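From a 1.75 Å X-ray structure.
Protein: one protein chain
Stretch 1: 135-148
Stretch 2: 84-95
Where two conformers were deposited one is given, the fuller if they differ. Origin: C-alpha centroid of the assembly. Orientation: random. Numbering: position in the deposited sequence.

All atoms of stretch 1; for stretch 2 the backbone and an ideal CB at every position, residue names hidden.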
ATOM      1  N   ALA A 135     -15.695  11.273   5.154  1.00  6.15           N
ATOM      2  CA  ALA A 135     -16.567  12.184   4.391  1.00  5.36           C
ATOM      3  C   ALA A 135     -17.003  13.298   5.318  1.00  6.15           C
ATOM      4  O   ALA A 135     -17.429  13.025   6.460  1.00  6.28           O
ATOM      5  CB  ALA A 135     -17.815  11.443   3.868  1.00  5.41           C
ATOM      6  N   ILE A 136     -16.915  14.532   4.815  1.00  5.61           N
ATOM      7  CA  ILE A 136     -17.494  15.686   5.485  1.00  5.63           C
ATOM      8  C   ILE A 136     -18.912  15.875   4.961  1.00  5.56           C
ATOM      9  O   ILE A 136     -19.147  15.842   3.739  1.00  5.32           O
ATOM     10  CB  ILE A 136     -16.598  16.947   5.316  1.00  5.24           C
ATOM     11  CG1 ILE A 136     -17.185  18.135   6.090  1.00  5.56           C
ATOM     12  CG2 ILE A 136     -16.347  17.282   3.810  1.00  6.22           C
ATOM     13  CD1 ILE A 136     -16.202  19.290   6.280  1.00  5.66           C
ATOM     14  N   HIS A 137     -19.856  16.014   5.898  1.00  5.29           N
ATOM     15  CA  HIS A 137     -21.294  16.088   5.598  1.00  5.43           C
ATOM     16  C   HIS A 137     -21.836  17.406   6.161  1.00  5.64           C
ATOM     17  O   HIS A 137     -22.276  17.454   7.313  1.00  6.04           O
ATOM     18  CB  HIS A 137     -22.003  14.886   6.245  1.00  5.56           C
ATOM     19  CG  HIS A 137     -21.927  13.634   5.420  1.00  5.78           C
ATOM     20  ND1 HIS A 137     -22.955  13.230   4.589  1.00  8.56           N
ATOM     21  CD2 HIS A 137     -20.952  12.698   5.295  1.00  8.71           C
ATOM     22  CE1 HIS A 137     -22.621  12.092   3.994  1.00  9.08           C
ATOM     23  NE2 HIS A 137     -21.409  11.750   4.401  1.00  8.99           N
ATOM     24  N   PRO A 138     -21.722  18.501   5.381  1.00  6.08           N
ATOM     25  CA  PRO A 138     -22.240  19.801   5.825  1.00  6.00           C
ATOM     26  C   PRO A 138     -23.689  19.685   6.278  1.00  6.46           C
ATOM     27  O   PRO A 138     -24.501  18.994   5.630  1.00  6.65           O
ATOM     28  CB  PRO A 138     -22.156  20.654   4.558  1.00  5.58           C
ATOM     29  CG  PRO A 138     -20.876  20.098   3.876  1.00  5.42           C
ATOM     30  CD  PRO A 138     -21.096  18.591   4.043  1.00  5.84           C
ATOM     31  N   GLN A 139     -23.998  20.325   7.406  1.00  6.41           N
ATOM     32  CA  GLN A 139     -25.371  20.301   7.901  1.00  7.00           C
ATOM     33  C   GLN A 139     -26.069  21.637   7.749  1.00  6.28           C
ATOM     34  O   GLN A 139     -27.249  21.678   7.436  1.00  6.89           O
ATOM     35  CB  GLN A 139     -25.415  19.891   9.376  1.00  7.24           C
ATOM     36  CG  GLN A 139     -24.897  18.472   9.575  1.00 10.81           C
ATOM     37  CD  GLN A 139     -25.751  17.430   8.857  1.00 12.96           C
ATOM     38  OE1 GLN A 139     -26.937  17.271   9.174  1.00 13.57           O
ATOM     39  NE2 GLN A 139     -25.156  16.717   7.879  1.00 11.63           N
ATOM     40  N   THR A 140     -25.359  22.724   8.055  1.00  5.46           N
ATOM     41  CA  THR A 140     -25.938  24.060   7.938  1.00  5.41           C
ATOM     42  C   THR A 140     -24.897  24.959   7.238  1.00  5.47           C
ATOM     43  O   THR A 140     -23.699  24.653   7.227  1.00  5.49           O
ATOM     44  CB  THR A 140     -26.277  24.656   9.324  1.00  5.54           C
ATOM     45  OG1 THR A 140     -25.101  24.667  10.154  1.00  6.96           O
ATOM     46  CG2 THR A 140     -27.385  23.830  10.042  1.00  5.33           C
ATOM     47  N   TYR A 141     -25.347  26.061   6.674  1.00  4.43           N
ATOM     48  CA  TYR A 141     -24.442  26.877   5.865  1.00  4.92           C
ATOM     49  C   TYR A 141     -24.934  28.317   5.847  1.00  4.98           C
ATOM     50  O   TYR A 141     -26.113  28.591   6.080  1.00  4.32           O
ATOM     51  CB  TYR A 141     -24.349  26.320   4.429  1.00  4.55           C
ATOM     52  CG  TYR A 141     -25.705  25.892   3.896  1.00  4.90           C
ATOM     53  CD1 TYR A 141     -26.507  26.797   3.218  1.00  4.93           C
ATOM     54  CD2 TYR A 141     -26.168  24.578   4.078  1.00  5.01           C
ATOM     55  CE1 TYR A 141     -27.775  26.429   2.721  1.00  6.40           C
ATOM     56  CE2 TYR A 141     -27.455  24.198   3.610  1.00  5.10           C
ATOM     57  CZ  TYR A 141     -28.227  25.134   2.941  1.00  5.16           C
ATOM     58  OH  TYR A 141     -29.464  24.833   2.502  1.00  7.76           O
ATOM     59  N   ASN A 142     -23.994  29.229   5.586  1.00  4.86           N
ATOM     60  CA  ASN A 142     -24.326  30.619   5.294  1.00  6.22           C
ATOM     61  C   ASN A 142     -24.290  30.769   3.795  1.00  5.14           C
ATOM     62  O   ASN A 142     -23.224  30.621   3.188  1.00  5.37           O
ATOM     63  CB  ASN A 142     -23.320  31.604   5.912  1.00  6.92           C
ATOM     64  CG  ASN A 142     -23.615  33.030   5.480  1.00 12.27           C
ATOM     65  OD1 ASN A 142     -22.711  33.709   5.129  1.00 13.43           O
ATOM     66  ND2 ASN A 142     -24.785  33.489   5.619  1.00 17.46           N
ATOM     67  N   ASN A 143     -25.455  31.061   3.217  1.00  4.60           N
ATOM     68  CA  ASN A 143     -25.625  31.333   1.781  1.00  4.26           C
ATOM     69  C   ASN A 143     -25.490  30.150   0.817  1.00  5.20           C
ATOM     70  O   ASN A 143     -26.302  29.993  -0.086  1.00  6.03           O
ATOM     71  CB  ASN A 143     -24.730  32.499   1.322  1.00  4.17           C
ATOM     72  CG  ASN A 143     -25.303  33.842   1.786  1.00  6.16           C
ATOM     73  OD1 ASN A 143     -26.513  33.952   1.913  1.00  6.26           O
ATOM     74  ND2 ASN A 143     -24.455  34.836   2.040  1.00  6.57           N
ATOM     75  N   HIS A 144     -24.455  29.345   0.996  1.00  4.77           N
ATOM     76  CA  HIS A 144     -24.255  28.179   0.117  1.00  4.33           C
ATOM     77  C   HIS A 144     -23.342  27.189   0.799  1.00  4.73           C
ATOM     78  O   HIS A 144     -22.534  27.579   1.627  1.00  5.05           O
ATOM     79  CB  HIS A 144     -23.602  28.622  -1.203  1.00  4.48           C
ATOM     80  CG  HIS A 144     -23.878  27.688  -2.340  1.00  5.40           C
ATOM     81  ND1 HIS A 144     -24.952  27.853  -3.188  1.00  4.38           N
ATOM     82  CD2 HIS A 144     -23.245  26.564  -2.743  1.00  5.39           C
ATOM     83  CE1 HIS A 144     -24.953  26.885  -4.089  1.00  5.53           C
ATOM     84  NE2 HIS A 144     -23.934  26.080  -3.828  1.00  5.94           N
ATOM     85  N   ILE A 145     -23.453  25.916   0.423  1.00  4.02           N
ATOM     86  CA  ILE A 145     -22.534  24.903   0.912  1.00  4.31           C
ATOM     87  C   ILE A 145     -21.242  25.083   0.094  1.00  4.55           C
ATOM     88  O   ILE A 145     -21.123  24.591  -1.023  1.00  4.61           O
ATOM     89  CB  ILE A 145     -23.111  23.503   0.746  1.00  3.85           C
ATOM     90  CG1 ILE A 145     -24.371  23.362   1.617  1.00  5.64           C
ATOM     91  CG2 ILE A 145     -22.047  22.442   1.108  1.00  4.11           C
ATOM     92  CD1 ILE A 145     -25.191  22.081   1.316  1.00  4.79           C
ATOM     93  N   SER A 146     -20.311  25.826   0.676  1.00  3.99           N
ATOM     94  CA  SER A 146     -19.031  26.123   0.053  1.00  3.95           C
ATOM     95  C   SER A 146     -17.976  25.999   1.140  1.00  4.58           C
ATOM     96  O   SER A 146     -18.131  26.531   2.251  1.00  4.37           O
ATOM     97  CB  SER A 146     -19.011  27.550  -0.545  1.00  4.52           C
ATOM     98  OG  SER A 146     -20.019  27.721  -1.543  1.00  5.63           O
ATOM     99  N   LEU A 147     -16.882  25.297   0.836  1.00  3.63           N
ATOM    100  CA  LEU A 147     -15.855  25.152   1.855  1.00  4.23           C
ATOM    101  C   LEU A 147     -14.501  24.866   1.241  1.00  4.57           C
ATOM    102  O   LEU A 147     -14.391  24.438   0.068  1.00  4.76           O
ATOM    103  CB  LEU A 147     -16.202  24.056   2.879  1.00  4.95           C
ATOM    104  CG  LEU A 147     -16.193  22.615   2.320  1.00  5.43           C
ATOM    105  CD1 LEU A 147     -14.801  21.990   2.367  1.00  5.93           C
ATOM    106  CD2 LEU A 147     -17.178  21.729   3.058  1.00  9.58           C
ATOM    107  N   ARG A 148     -13.479  25.118   2.053  1.00  4.18           N
ATOM    108  CA  ARG A 148     -12.135  24.630   1.808  1.00  4.23           C
ATOM    109  C   ARG A 148     -11.742  23.850   3.061  1.00  4.69           C
ATOM    110  O   ARG A 148     -12.298  24.081   4.127  1.00  4.75           O
ATOM    111  CB  ARG A 148     -11.156  25.778   1.558  1.00  3.69           C
ATOM    112  CG  ARG A 148     -11.410  26.495   0.228  1.00  3.79           C
ATOM    113  CD  ARG A 148     -10.553  27.784   0.125  1.00  5.30           C
ATOM    114  NE  ARG A 148     -11.114  28.807   1.022  1.00  5.24           N
ATOM    115  CZ  ARG A 148     -10.519  29.964   1.313  1.00  7.38           C
ATOM    116  NH1 ARG A 148      -9.324  30.263   0.776  1.00  6.20           N
ATOM    117  NH2 ARG A 148     -11.095  30.814   2.169  1.00  6.08           N
ATOM    118  N   UNK A  84     -16.432  34.736  -2.062  1.00  7.41           N
ATOM    119  CA  UNK A  84     -17.842  35.151  -1.823  1.00  7.76           C
ATOM    120  C   UNK A  84     -18.255  34.752  -0.413  1.00  6.87           C
ATOM    121  O   UNK A  84     -17.619  33.901   0.181  1.00  5.83           O
ATOM    122  CB  UNK A  84     -18.788  34.520  -2.847  1.00  7.76           C
ATOM    123  N   UNK A  85     -19.315  35.373   0.098  1.00  6.33           N
ATOM    124  CA  UNK A  85     -19.732  35.178   1.487  1.00  6.31           C
ATOM    125  C   UNK A  85     -20.540  33.890   1.637  1.00  5.89           C
ATOM    126  O   UNK A  85     -21.756  33.924   1.848  1.00  4.59           O
ATOM    127  CB  UNK A  85     -20.553  36.375   1.971  1.00  6.31           C
ATOM    128  N   UNK A  86     -19.849  32.758   1.516  1.00  5.26           N
ATOM    129  CA  UNK A  86     -20.484  31.443   1.660  1.00  4.71           C
ATOM    130  C   UNK A  86     -19.570  30.619   2.516  1.00  5.06           C
ATOM    131  O   UNK A  86     -18.339  30.668   2.338  1.00  5.53           O
ATOM    132  CB  UNK A  86     -20.745  30.767   0.312  1.00  4.71           C
ATOM    133  N   UNK A  87     -20.140  29.859   3.450  1.00  4.86           N
ATOM    134  CA  UNK A  87     -19.326  29.009   4.319  1.00  4.72           C
ATOM    135  C   UNK A  87     -20.219  27.979   5.015  1.00  4.23           C
ATOM    136  O   UNK A  87     -21.418  28.215   5.222  1.00  4.91           O
ATOM    137  CB  UNK A  87     -18.571  29.851   5.349  1.00  4.72           C
ATOM    138  N   UNK A  88     -19.643  26.827   5.336  1.00  3.99           N
ATOM    139  CA  UNK A  88     -20.375  25.830   6.098  1.00  4.10           C
ATOM    140  C   UNK A  88     -20.280  26.158   7.574  1.00  4.86           C
ATOM    141  O   UNK A  88     -19.187  26.323   8.097  1.00  4.85           O
ATOM    142  CB  UNK A  88     -19.842  24.423   5.819  1.00  4.10           C
ATOM    143  N   UNK A  89     -21.435  26.241   8.251  1.00  4.16           N
ATOM    144  CA  UNK A  89     -21.458  26.647   9.652  1.00  5.44           C
ATOM    145  C   UNK A  89     -21.453  25.453  10.616  1.00  4.92           C
ATOM    146  O   UNK A  89     -21.127  25.606  11.799  1.00  5.73           O
ATOM    147  CB  UNK A  89     -22.690  27.516   9.915  1.00  5.44           C
ATOM    148  N   UNK A  90     -21.842  24.264  10.145  1.00  5.40           N
ATOM    149  CA  UNK A  90     -21.731  23.056  10.963  1.00  5.43           C
ATOM    150  C   UNK A  90     -21.720  21.848  10.052  1.00  5.69           C
ATOM    151  O   UNK A  90     -22.260  21.907   8.943  1.00  5.38           O
ATOM    152  CB  UNK A  90     -22.874  22.960  11.976  1.00  5.43           C
ATOM    153  N   UNK A  91     -21.115  20.771  10.529  1.00  5.78           N
ATOM    154  CA  UNK A  91     -21.103  19.540   9.744  1.00  6.04           C
ATOM    155  C   UNK A  91     -20.969  18.307  10.637  1.00  5.84           C
ATOM    156  O   UNK A  91     -20.629  18.405  11.832  1.00  6.57           O
ATOM    157  CB  UNK A  91     -19.962  19.575   8.726  1.00  6.04           C
ATOM    158  N   UNK A  92     -21.259  17.160  10.033  1.00  6.06           N
ATOM    159  CA  UNK A  92     -20.997  15.844  10.615  1.00  7.20           C
ATOM    160  C   UNK A  92     -19.878  15.170   9.819  1.00  7.22           C
ATOM    161  O   UNK A  92     -19.550  15.577   8.687  1.00  6.63           O
ATOM    162  CB  UNK A  92     -22.261  14.981  10.621  1.00  7.20           C
ATOM    163  N   UNK A  93     -19.287  14.147  10.423  1.00  7.26           N
ATOM    164  CA  UNK A  93     -18.240  13.371   9.762  1.00  7.67           C
ATOM    165  C   UNK A  93     -18.630  11.911   9.809  1.00  8.03           C
ATOM    166  O   UNK A  93     -19.202  11.439  10.802  1.00  7.73           O
ATOM    167  CB  UNK A  93     -16.875  13.594  10.417  1.00  7.67           C
ATOM    168  N   UNK A  94     -18.326  11.218   8.716  0.50  8.13           N
ATOM    169  CA  UNK A  94     -18.500   9.778   8.620  0.50  8.20           C
ATOM    170  C   UNK A  94     -17.173   9.197   8.171  0.50  8.15           C
ATOM    171  O   UNK A  94     -16.375   9.871   7.503  0.50  7.68           O
ATOM    172  CB  UNK A  94     -19.631   9.404   7.661  0.50  8.20           C
ATOM    173  N   UNK A  95     -16.924   7.944   8.516  1.00  8.38           N
ATOM    174  CA  UNK A  95     -15.721   7.300   8.004  1.00  8.27           C
ATOM    175  C   UNK A  95     -15.894   5.810   7.929  1.00  8.35           C
ATOM    176  O   UNK A  95     -16.866   5.257   8.458  1.00  8.01           O
ATOM    177  CB  UNK A  95     -14.510   7.640   8.876  1.00  8.27           C
TER

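Stretch 2 runs antiparallel to strand 135-142, and its side chains largely alternate between two faces of the sheet.

Position 84 has no stretch 1 atom within 5.5 Å of its ideal CB. Stretch 1 sets no preference. It is His-84.

Position 85 has its CB sideways, 4.2 Å from Asn-143 ND2. Many polar residues would suit. Asp-85 is deposited, and its side chain leads away. Its backbone O accepts a hydrogen bond from Asn-143 ND2 (2.9 Å).

At position 86 the ideal CB is 3.6 Å from Ser-146 OG and 3.9 Å from His-144 CB. A polar chain of some length fits, such as Gln or Glu. Gln-86 is found. Its OE1 accepts from Ser-146 OG at 2.6 Å, and its CD lies 3.4 Å from His-144 CB.

Position 87 pairs with Asn-142, whose CB is 5.1 Å from the ideal CB. The space admits a large, flat side chain. Trp-87, with chi1 in p, lays its indole against Asn-142: CB of Asn-142 sits 3.6 Å from the centroid of the five-membered ring, over its face.

Position 88 points to the face of Pro-138, with Pro-138 CB 4.6 Å from the ideal CB. Ile-145 and Leu-147 add apolar surface. Val, Ile or Leu would suit. Val-88 places CG1 3.9 Å from Pro-138 CB and CG2 4.0 Å from Leu-147 CD2.

Position 89 lies at a bulge, with CB sideways and 3.7 Å from Thr-140 OG1. Ser, Thr or Asn could use that hydroxyl. In Thr-89, OG1 hydrogen-bonds Thr-140 OG1 at 2.6 Å.

Position 90 has its ideal CB 3.3 Å from Thr-140 OG1, so a small polar residue is favoured. Ser-90 OG hydrogen-bonds Thr-140 OG1 at 2.7 Å. Thr-140 thus joins two neighbouring hydroxyls.

Position 91 has its CB 3.7 Å from Pro-138 CA and 4.1 Å from Ile-136 CG1. Aromatic or aliphatic residues suit. Tyr-91 turns a ring face to Ile-136, whose CD1 is 3.8 Å from the ring centroid.

Position 92 shares a face with His-137; Gln-139 NE2 is 4.3 Å from its CB. Long or polar chains fit. Lys-92 extends past Gln-139, its CE 3.8 Å from OE1 of Gln-139.

Position 93 returns to the Ile-136 face, favouring an aliphatic residue. Leu-93 brings CD2 4.1 Å from Ile-136 CB.

Position 94 has its CB 4.3 Å from His-137 CD2. A long chain could cover that ring. Arg-94 does: CD lies over one face, 3.2 Å from His-137 NE2. A water bridges Arg-94 NH1 and His-137 NE2.

Position 95 is sideways and loosely constrained. Tyr-95 leads away.

Stretch 2, residues 84-95: HDQWVTSYKLRY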
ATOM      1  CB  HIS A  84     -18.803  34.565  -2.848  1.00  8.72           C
ATOM      2  CG  HIS A  84     -18.750  35.279  -4.153  1.00 12.63           C
ATOM      3  ND1 HIS A  84     -19.018  36.632  -4.260  1.00 18.19           N
ATOM      4  CD2 HIS A  84     -18.386  34.867  -5.390  1.00 16.71           C
ATOM      5  CE1 HIS A  84     -18.856  37.008  -5.520  1.00 21.06           C
ATOM      6  NE2 HIS A  84     -18.463  35.958  -6.222  1.00 18.50           N
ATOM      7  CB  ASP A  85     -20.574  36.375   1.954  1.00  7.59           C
ATOM      8  CG  ASP A  85     -19.757  37.641   2.121  1.00 10.14           C
ATOM      9  OD1 ASP A  85     -18.505  37.596   2.164  1.00  8.73           O
ATOM     10  OD2 ASP A  85     -20.386  38.690   2.279  1.00 10.55           O
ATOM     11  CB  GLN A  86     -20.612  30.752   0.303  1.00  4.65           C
ATOM     12  CG  GLN A  86     -21.486  31.518  -0.665  1.00  4.40           C
ATOM     13  CD  GLN A  86     -21.337  31.047  -2.102  1.00  5.86           C
ATOM     14  OE1 GLN A  86     -20.553  30.133  -2.422  1.00  6.27           O
ATOM     15  NE2 GLN A  86     -22.104  31.676  -2.979  1.00  6.79           N
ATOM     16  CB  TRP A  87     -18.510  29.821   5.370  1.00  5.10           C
ATOM     17  CG  TRP A  87     -19.292  30.851   6.162  1.00  4.58           C
ATOM     18  CD1 TRP A  87     -20.053  30.630   7.291  1.00  5.39           C
ATOM     19  CD2 TRP A  87     -19.340  32.255   5.907  1.00  4.86           C
ATOM     20  NE1 TRP A  87     -20.562  31.834   7.763  1.00  4.98           N
ATOM     21  CE2 TRP A  87     -20.150  32.842   6.921  1.00  6.32           C
ATOM     22  CE3 TRP A  87     -18.769  33.087   4.908  1.00  5.25           C
ATOM     23  CZ2 TRP A  87     -20.435  34.225   6.952  1.00  5.59           C
ATOM     24  CZ3 TRP A  87     -19.019  34.474   4.966  1.00  5.16           C
ATOM     25  CH2 TRP A  87     -19.849  35.018   5.989  1.00  6.05           C
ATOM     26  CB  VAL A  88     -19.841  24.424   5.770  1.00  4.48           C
ATOM     27  CG1 VAL A  88     -20.426  23.373   6.724  1.00  4.55           C
ATOM     28  CG2 VAL A  88     -20.158  24.119   4.286  1.00  5.47           C
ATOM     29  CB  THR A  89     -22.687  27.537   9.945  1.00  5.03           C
ATOM     30  OG1 THR A  89     -23.858  26.854   9.460  1.00  5.46           O
ATOM     31  CG2 THR A  89     -22.555  28.903   9.271  1.00  5.29           C
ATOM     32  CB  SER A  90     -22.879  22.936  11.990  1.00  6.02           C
ATOM     33  OG  SER A  90     -24.131  22.536  11.414  1.00  7.32           O
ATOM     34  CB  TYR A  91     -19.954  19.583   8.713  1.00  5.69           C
ATOM     35  CG  TYR A  91     -18.562  19.701   9.331  1.00  5.18           C
ATOM     36  CD1 TYR A  91     -17.854  18.553   9.726  1.00  6.31           C
ATOM     37  CD2 TYR A  91     -17.939  20.946   9.478  1.00  6.94           C
ATOM     38  CE1 TYR A  91     -16.572  18.655  10.296  1.00  6.25           C
ATOM     39  CE2 TYR A  91     -16.642  21.049  10.032  1.00  5.62           C
ATOM     40  CZ  TYR A  91     -15.985  19.899  10.434  1.00  5.79           C
ATOM     41  OH  TYR A  91     -14.720  19.987  10.951  1.00  8.80           O
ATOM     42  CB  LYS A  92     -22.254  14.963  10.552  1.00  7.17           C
ATOM     43  CG  LYS A  92     -23.408  15.437  11.473  1.00  9.19           C
ATOM     44  CD  LYS A  92     -24.652  14.573  11.250  1.00 11.41           C
ATOM     45  CE  LYS A  92     -25.796  15.121  12.093  1.00 17.94           C
ATOM     46  NZ  LYS A  92     -26.958  14.170  12.147  1.00 20.63           N
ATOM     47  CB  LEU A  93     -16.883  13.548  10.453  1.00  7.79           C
ATOM     48  CG  LEU A  93     -16.168  14.886  10.332  1.00  7.71           C
ATOM     49  CD1 LEU A  93     -14.977  14.883  11.328  1.00  8.75           C
ATOM     50  CD2 LEU A  93     -15.711  15.159   8.855  1.00  7.09           C
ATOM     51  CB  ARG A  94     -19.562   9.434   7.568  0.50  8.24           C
ATOM     52  CG  ARG A  94     -20.828  10.257   7.644  0.50  9.79           C
ATOM     53  CD  ARG A  94     -21.902   9.644   6.757  0.50  8.97           C
ATOM     54  NE  ARG A  94     -22.383   8.381   7.312  0.50 11.47           N
ATOM     55  CZ  ARG A  94     -22.450   7.227   6.655  0.50 12.05           C
ATOM     56  NH1 ARG A  94     -22.084   7.128   5.369  0.50 13.11           N
ATOM     57  NH2 ARG A  94     -22.916   6.171   7.291  0.50 13.07           N
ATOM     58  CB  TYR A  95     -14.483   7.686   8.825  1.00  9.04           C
ATOM     59  CG  TYR A  95     -14.550   7.250  10.256  1.00 10.11           C
ATOM     60  CD1 TYR A  95     -14.094   5.988  10.639  1.00 11.93           C
ATOM     61  CD2 TYR A  95     -15.072   8.100  11.238  1.00 11.75           C
ATOM     62  CE1 TYR A  95     -14.133   5.591  11.971  1.00 13.19           C
ATOM     63  CE2 TYR A  95     -15.134   7.701  12.576  1.00 13.87           C
ATOM     64  CZ  TYR A  95     -14.651   6.456  12.924  1.00 12.83           C
ATOM     65  OH  TYR A  95     -14.723   6.049  14.234  1.00 14.96           O
TER
HETATM   66  O   HOH W   1     -20.663   9.169   3.735  0.50 12.37           O
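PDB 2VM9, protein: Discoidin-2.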